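PDB 1USY: ATP phosphoribosyltransferase regulatory subunit from Thermotoga maritima, which is probably required for the first step of histidine biosynthesis and may let histidine feedback-regulate ATP phosphoribosyltransferase. Local coordinates for residues K8-F21 with E108-F120. Numbering follows the deposited sequence.
Sequences KVFSFYSKATKKGF and EVLEIIVESASEF
The Phe12 ring of helix 8-16 packs as a knob among Ile112, Ile113, Ser116 and Phe120 of helix 108-120. With CG anti to the backbone N (chi1 -179°), the ring leans toward the sheet, its edge meeting Ile113 CD1, 3.7 Å from Phe12 CE1. Leu93 and Leu95 of the strand 86-98 also touch Phe12, so this tight side of the antiparallel pair faces the large sheet of the class II synthetase-like fold. Ser116 OG sits at the same ring edge and bonds back to Ile112 O (2.7 Å), which gives the buried hydroxyl a partner. At one end Lys8 lays CG over a face of Phe120, 3.9 Å from the ring centroid; at the other, Ile112 CD1 packs 3.5 Å from Lys19 CG and also touches Phe21.

The more open side is polar. Lys15 bends at chi4 (-41°) to place NZ 2.7 Å from Glu119 OE1 and 3.2 Å from Glu115 OE2, each met from above its carboxylate plane. Ser11 OG donates to Glu119 OE2 (2.9 Å), so both oxygens of that carboxylate are gripped. A methionine replacing Lys15 would probably leave Glu115 and Glu119 without their shared cation. Lys19 NZ makes a longer salt bridge to Glu108 OE1, while Lys72 holds Glu108 OE2. The chemistry thus implies an apolar seam against the sheet, with Lys15 and the loop residue Lys19 matched to glutamates of helix 108-120.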
loop_
_atom_site.group_PDB
_atom_site.type_symbol
_atom_site.label_atom_id
_atom_site.label_comp_id
_atom_site.label_asym_id
_atom_site.label_seq_id
_atom_site.Cartn_x
_atom_site.Cartn_y
_atom_site.Cartn_z
ATOM N N LYS B 8 26.883 -23.904 -11.802
ATOM C CA LYS B 8 26.309 -24.739 -10.743
ATOM C C LYS B 8 24.843 -25.012 -11.062
ATOM O O LYS B 8 24.351 -26.144 -10.922
ATOM C CB LYS B 8 26.509 -24.115 -9.356
ATOM C CG LYS B 8 27.902 -24.428 -8.758
ATOM C CD LYS B 8 28.269 -23.613 -7.497
ATOM C CE LYS B 8 29.725 -23.911 -7.077
ATOM N NZ LYS B 8 30.422 -22.882 -6.235
ATOM N N VAL B 9 24.180 -23.983 -11.571
ATOM C CA VAL B 9 22.814 -24.114 -12.077
ATOM C C VAL B 9 22.708 -25.079 -13.264
ATOM O O VAL B 9 21.825 -25.916 -13.271
ATOM C CB VAL B 9 22.199 -22.760 -12.402
ATOM C CG1 VAL B 9 20.763 -22.904 -12.588
ATOM C CG2 VAL B 9 22.446 -21.814 -11.246
ATOM N N PHE B 10 23.613 -24.990 -14.237
ATOM C CA PHE B 10 23.603 -25.913 -15.375
ATOM C C PHE B 10 23.839 -27.349 -14.928
ATOM O O PHE B 10 23.166 -28.286 -15.392
ATOM C CB PHE B 10 24.676 -25.539 -16.403
ATOM C CG PHE B 10 24.887 -26.604 -17.487
ATOM C CD1 PHE B 10 23.963 -26.763 -18.532
ATOM C CD2 PHE B 10 25.999 -27.443 -17.459
ATOM C CE1 PHE B 10 24.157 -27.727 -19.527
ATOM C CE2 PHE B 10 26.196 -28.409 -18.441
ATOM C CZ PHE B 10 25.263 -28.544 -19.482
ATOM N N SER B 11 24.821 -27.509 -14.038
ATOM C CA SER B 11 25.186 -28.803 -13.507
ATOM C C SER B 11 23.995 -29.495 -12.832
ATOM O O SER B 11 23.720 -30.659 -13.116
ATOM C CB SER B 11 26.351 -28.639 -12.530
ATOM O OG SER B 11 26.700 -29.879 -11.915
ATOM N N PHE B 12 23.303 -28.751 -11.965
ATOM C CA PHE B 12 22.152 -29.222 -11.200
ATOM C C PHE B 12 21.016 -29.608 -12.126
ATOM O O PHE B 12 20.372 -30.614 -11.921
ATOM C CB PHE B 12 21.671 -28.128 -10.222
ATOM C CG PHE B 12 20.504 -28.543 -9.389
ATOM C CD1 PHE B 12 20.686 -29.392 -8.292
ATOM C CD2 PHE B 12 19.226 -28.076 -9.677
ATOM C CE1 PHE B 12 19.604 -29.803 -7.525
ATOM C CE2 PHE B 12 18.119 -28.457 -8.899
ATOM C CZ PHE B 12 18.307 -29.331 -7.826
ATOM N N TYR B 13 20.796 -28.774 -13.137
ATOM C CA TYR B 13 19.872 -29.015 -14.237
ATOM C C TYR B 13 20.219 -30.303 -15.000
ATOM O O TYR B 13 19.322 -31.015 -15.448
ATOM C CB TYR B 13 19.890 -27.791 -15.182
ATOM C CG TYR B 13 19.481 -28.092 -16.614
ATOM C CD1 TYR B 13 18.162 -28.477 -16.919
ATOM C CD2 TYR B 13 20.405 -28.017 -17.662
ATOM C CE1 TYR B 13 17.775 -28.780 -18.214
ATOM C CE2 TYR B 13 20.019 -28.317 -18.972
ATOM C CZ TYR B 13 18.699 -28.697 -19.238
ATOM O OH TYR B 13 18.292 -28.986 -20.527
ATOM N N SER B 14 21.510 -30.599 -15.174
ATOM C CA SER B 14 21.901 -31.876 -15.793
ATOM C C SER B 14 21.610 -33.053 -14.894
ATOM O O SER B 14 21.093 -34.057 -15.348
ATOM C CB SER B 14 23.369 -31.892 -16.243
ATOM O OG SER B 14 23.656 -30.682 -16.922
ATOM N N LYS B 15 21.939 -32.931 -13.623
ATOM C CA LYS B 15 21.628 -33.992 -12.683
ATOM C C LYS B 15 20.142 -34.287 -12.670
ATOM O O LYS B 15 19.758 -35.459 -12.714
ATOM C CB LYS B 15 22.117 -33.658 -11.282
ATOM C CG LYS B 15 23.614 -33.548 -11.192
ATOM C CD LYS B 15 24.041 -32.978 -9.841
ATOM C CE LYS B 15 25.441 -32.392 -9.896
ATOM N NZ LYS B 15 26.379 -33.231 -10.685
ATOM N N ALA B 16 19.324 -33.225 -12.645
ATOM C CA ALA B 16 17.872 -33.363 -12.559
ATOM C C ALA B 16 17.193 -33.886 -13.835
ATOM O O ALA B 16 16.376 -34.818 -13.761
ATOM C CB ALA B 16 17.239 -32.078 -12.106
ATOM N N THR B 17 17.510 -33.281 -14.985
ATOM C CA THR B 17 16.881 -33.660 -16.243
ATOM C C THR B 17 17.638 -34.863 -16.757
ATOM O O THR B 17 18.310 -34.786 -17.785
ATOM C CB THR B 17 16.874 -32.486 -17.334
ATOM O OG1 THR B 17 18.077 -31.717 -17.261
ATOM C CG2 THR B 17 15.730 -31.398 -17.093
ATOM N N LYS B 18 17.535 -35.960 -16.020
ATOM C CA LYS B 18 18.261 -37.220 -16.266
ATOM C C LYS B 18 17.595 -38.242 -15.368
ATOM O O LYS B 18 17.542 -39.442 -15.653
ATOM C CB LYS B 18 19.737 -37.114 -15.882
ATOM C CG LYS B 18 20.682 -37.376 -17.024
ATOM C CD LYS B 18 22.132 -37.036 -16.642
ATOM C CE LYS B 18 22.724 -35.983 -17.601
ATOM N NZ LYS B 18 24.192 -36.182 -17.804
ATOM N N LYS B 19 17.108 -37.706 -14.265
ATOM C CA LYS B 19 16.229 -38.378 -13.364
ATOM C C LYS B 19 14.786 -38.058 -13.757
ATOM O O LYS B 19 13.851 -38.454 -13.076
ATOM C CB LYS B 19 16.542 -37.944 -11.928
ATOM C CG LYS B 19 17.924 -38.385 -11.407
ATOM C CD LYS B 19 18.187 -39.883 -11.608
ATOM C CE LYS B 19 19.158 -40.463 -10.552
ATOM N NZ LYS B 19 19.151 -41.950 -10.676
ATOM N N GLY B 20 14.608 -37.353 -14.872
ATOM C CA GLY B 20 13.280 -37.032 -15.330
ATOM C C GLY B 20 12.617 -35.871 -14.618
ATOM O O GLY B 20 11.403 -35.748 -14.699
ATOM N N PHE B 21 13.374 -35.009 -13.934
ATOM C CA PHE B 21 12.770 -33.790 -13.415
ATOM C C PHE B 21 12.718 -32.759 -14.525
ATOM O O PHE B 21 13.621 -32.674 -15.357
ATOM C CB PHE B 21 13.526 -33.218 -12.223
ATOM C CG PHE B 21 13.521 -34.101 -11.033
ATOM C CD1 PHE B 21 14.342 -35.235 -10.981
ATOM C CD2 PHE B 21 12.676 -33.812 -9.967
ATOM C CE1 PHE B 21 14.316 -36.060 -9.879
ATOM C CE2 PHE B 21 12.620 -34.638 -8.869
ATOM C CZ PHE B 21 13.453 -35.755 -8.814
ATOM N N GLU B 108 16.055 -40.735 -4.677
ATOM C CA GLU B 108 16.427 -40.052 -5.908
ATOM C C GLU B 108 16.591 -38.547 -5.679
ATOM O O GLU B 108 17.577 -37.948 -6.136
ATOM C CB GLU B 108 15.399 -40.349 -7.003
ATOM C CG GLU B 108 15.499 -39.457 -8.229
ATOM C CD GLU B 108 15.058 -40.153 -9.498
ATOM O OE1 GLU B 108 15.803 -41.030 -9.990
ATOM O OE2 GLU B 108 13.976 -39.817 -10.016
ATOM N N VAL B 109 15.649 -37.936 -4.965
ATOM C CA VAL B 109 15.810 -36.529 -4.569
ATOM C C VAL B 109 17.096 -36.360 -3.773
ATOM O O VAL B 109 17.966 -35.596 -4.162
ATOM C CB VAL B 109 14.609 -35.985 -3.772
ATOM C CG1 VAL B 109 14.909 -34.541 -3.258
ATOM C CG2 VAL B 109 13.326 -36.046 -4.626
ATOM N N LEU B 110 17.238 -37.119 -2.695
ATOM C CA LEU B 110 18.416 -37.012 -1.844
ATOM C C LEU B 110 19.662 -37.112 -2.673
ATOM O O LEU B 110 20.631 -36.393 -2.445
ATOM C CB LEU B 110 18.453 -38.150 -0.833
ATOM C CG LEU B 110 18.007 -37.869 0.597
ATOM C CD1 LEU B 110 18.384 -39.067 1.363
ATOM C CD2 LEU B 110 18.643 -36.628 1.159
ATOM N N GLU B 111 19.643 -38.006 -3.644
ATOM C CA GLU B 111 20.867 -38.344 -4.310
ATOM C C GLU B 111 21.339 -37.147 -5.116
ATOM O O GLU B 111 22.516 -36.791 -5.048
ATOM C CB GLU B 111 20.729 -39.660 -5.083
ATOM C CG GLU B 111 20.870 -39.589 -6.593
ATOM C CD GLU B 111 22.281 -39.258 -7.022
ATOM O OE1 GLU B 111 23.217 -39.925 -6.509
ATOM O OE2 GLU B 111 22.449 -38.323 -7.850
ATOM N N ILE B 112 20.414 -36.476 -5.802
ATOM C CA ILE B 112 20.731 -35.237 -6.525
ATOM C C ILE B 112 21.157 -34.061 -5.602
ATOM O O ILE B 112 22.165 -33.424 -5.873
ATOM C CB ILE B 112 19.552 -34.832 -7.430
ATOM C CG1 ILE B 112 19.251 -35.928 -8.424
ATOM C CG2 ILE B 112 19.816 -33.532 -8.162
ATOM C CD1 ILE B 112 17.911 -35.751 -9.085
ATOM N N ILE B 113 20.407 -33.793 -4.535
ATOM C CA ILE B 113 20.730 -32.688 -3.637
ATOM C C ILE B 113 22.106 -32.936 -2.998
ATOM O O ILE B 113 22.964 -32.063 -3.018
ATOM C CB ILE B 113 19.634 -32.460 -2.530
ATOM C CG1 ILE B 113 18.297 -31.920 -3.060
ATOM C CG2 ILE B 113 20.130 -31.467 -1.480
ATOM C CD1 ILE B 113 18.302 -31.361 -4.397
ATOM N N VAL B 114 22.314 -34.128 -2.441
ATOM C CA VAL B 114 23.594 -34.452 -1.802
ATOM C C VAL B 114 24.729 -34.359 -2.821
ATOM O O VAL B 114 25.745 -33.688 -2.556
ATOM C CB VAL B 114 23.597 -35.875 -1.138
ATOM C CG1 VAL B 114 25.018 -36.350 -0.781
ATOM C CG2 VAL B 114 22.686 -35.920 0.083
ATOM N N GLU B 115 24.582 -35.035 -3.967
ATOM C CA GLU B 115 25.643 -35.001 -4.985
ATOM C C GLU B 115 25.935 -33.560 -5.396
ATOM O O GLU B 115 27.126 -33.179 -5.551
ATOM C CB GLU B 115 25.294 -35.809 -6.221
ATOM C CG GLU B 115 26.350 -35.714 -7.303
ATOM C CD GLU B 115 25.965 -36.444 -8.561
ATOM O OE1 GLU B 115 25.055 -37.282 -8.511
ATOM O OE2 GLU B 115 26.582 -36.190 -9.615
ATOM N N SER B 116 24.863 -32.773 -5.546
ATOM C CA SER B 116 24.996 -31.356 -5.857
ATOM C C SER B 116 25.734 -30.600 -4.768
ATOM O O SER B 116 26.558 -29.732 -5.058
ATOM C CB SER B 116 23.634 -30.703 -6.094
ATOM O OG SER B 116 23.042 -31.275 -7.244
ATOM N N ALA B 117 25.445 -30.925 -3.515
ATOM C CA ALA B 117 26.036 -30.171 -2.409
ATOM C C ALA B 117 27.521 -30.509 -2.238
ATOM O O ALA B 117 28.362 -29.633 -2.031
ATOM C CB ALA B 117 25.243 -30.361 -1.097
ATOM N N SER B 118 27.847 -31.780 -2.375
ATOM C CA SER B 118 29.228 -32.176 -2.246
ATOM C C SER B 118 30.086 -31.684 -3.420
ATOM O O SER B 118 31.311 -31.698 -3.337
ATOM C CB SER B 118 29.340 -33.680 -2.052
ATOM O OG SER B 118 28.821 -34.340 -3.172
ATOM N N GLU B 119 29.463 -31.217 -4.492
ATOM C CA GLU B 119 30.232 -30.666 -5.612
ATOM C C GLU B 119 30.140 -29.125 -5.700
ATOM O O GLU B 119 31.009 -28.478 -6.264
ATOM C CB GLU B 119 29.884 -31.376 -6.936
ATOM C CG GLU B 119 28.852 -30.666 -7.814
ATOM C CD GLU B 119 28.823 -31.129 -9.280
ATOM O OE1 GLU B 119 28.660 -32.360 -9.512
ATOM O OE2 GLU B 119 28.947 -30.259 -10.202
ATOM N N PHE B 120 29.118 -28.538 -5.090
ATOM C CA PHE B 120 28.997 -27.080 -5.067
ATOM C C PHE B 120 29.755 -26.403 -3.930
ATOM O O PHE B 120 30.104 -25.235 -4.019
ATOM C CB PHE B 120 27.525 -26.645 -5.046
ATOM C CG PHE B 120 26.736 -27.097 -6.251
ATOM C CD1 PHE B 120 25.350 -26.999 -6.253
ATOM C CD2 PHE B 120 27.378 -27.646 -7.381
ATOM C CE1 PHE B 120 24.606 -27.447 -7.366
ATOM C CE2 PHE B 120 26.655 -28.079 -8.487
ATOM C CZ PHE B 120 25.252 -27.983 -8.484
#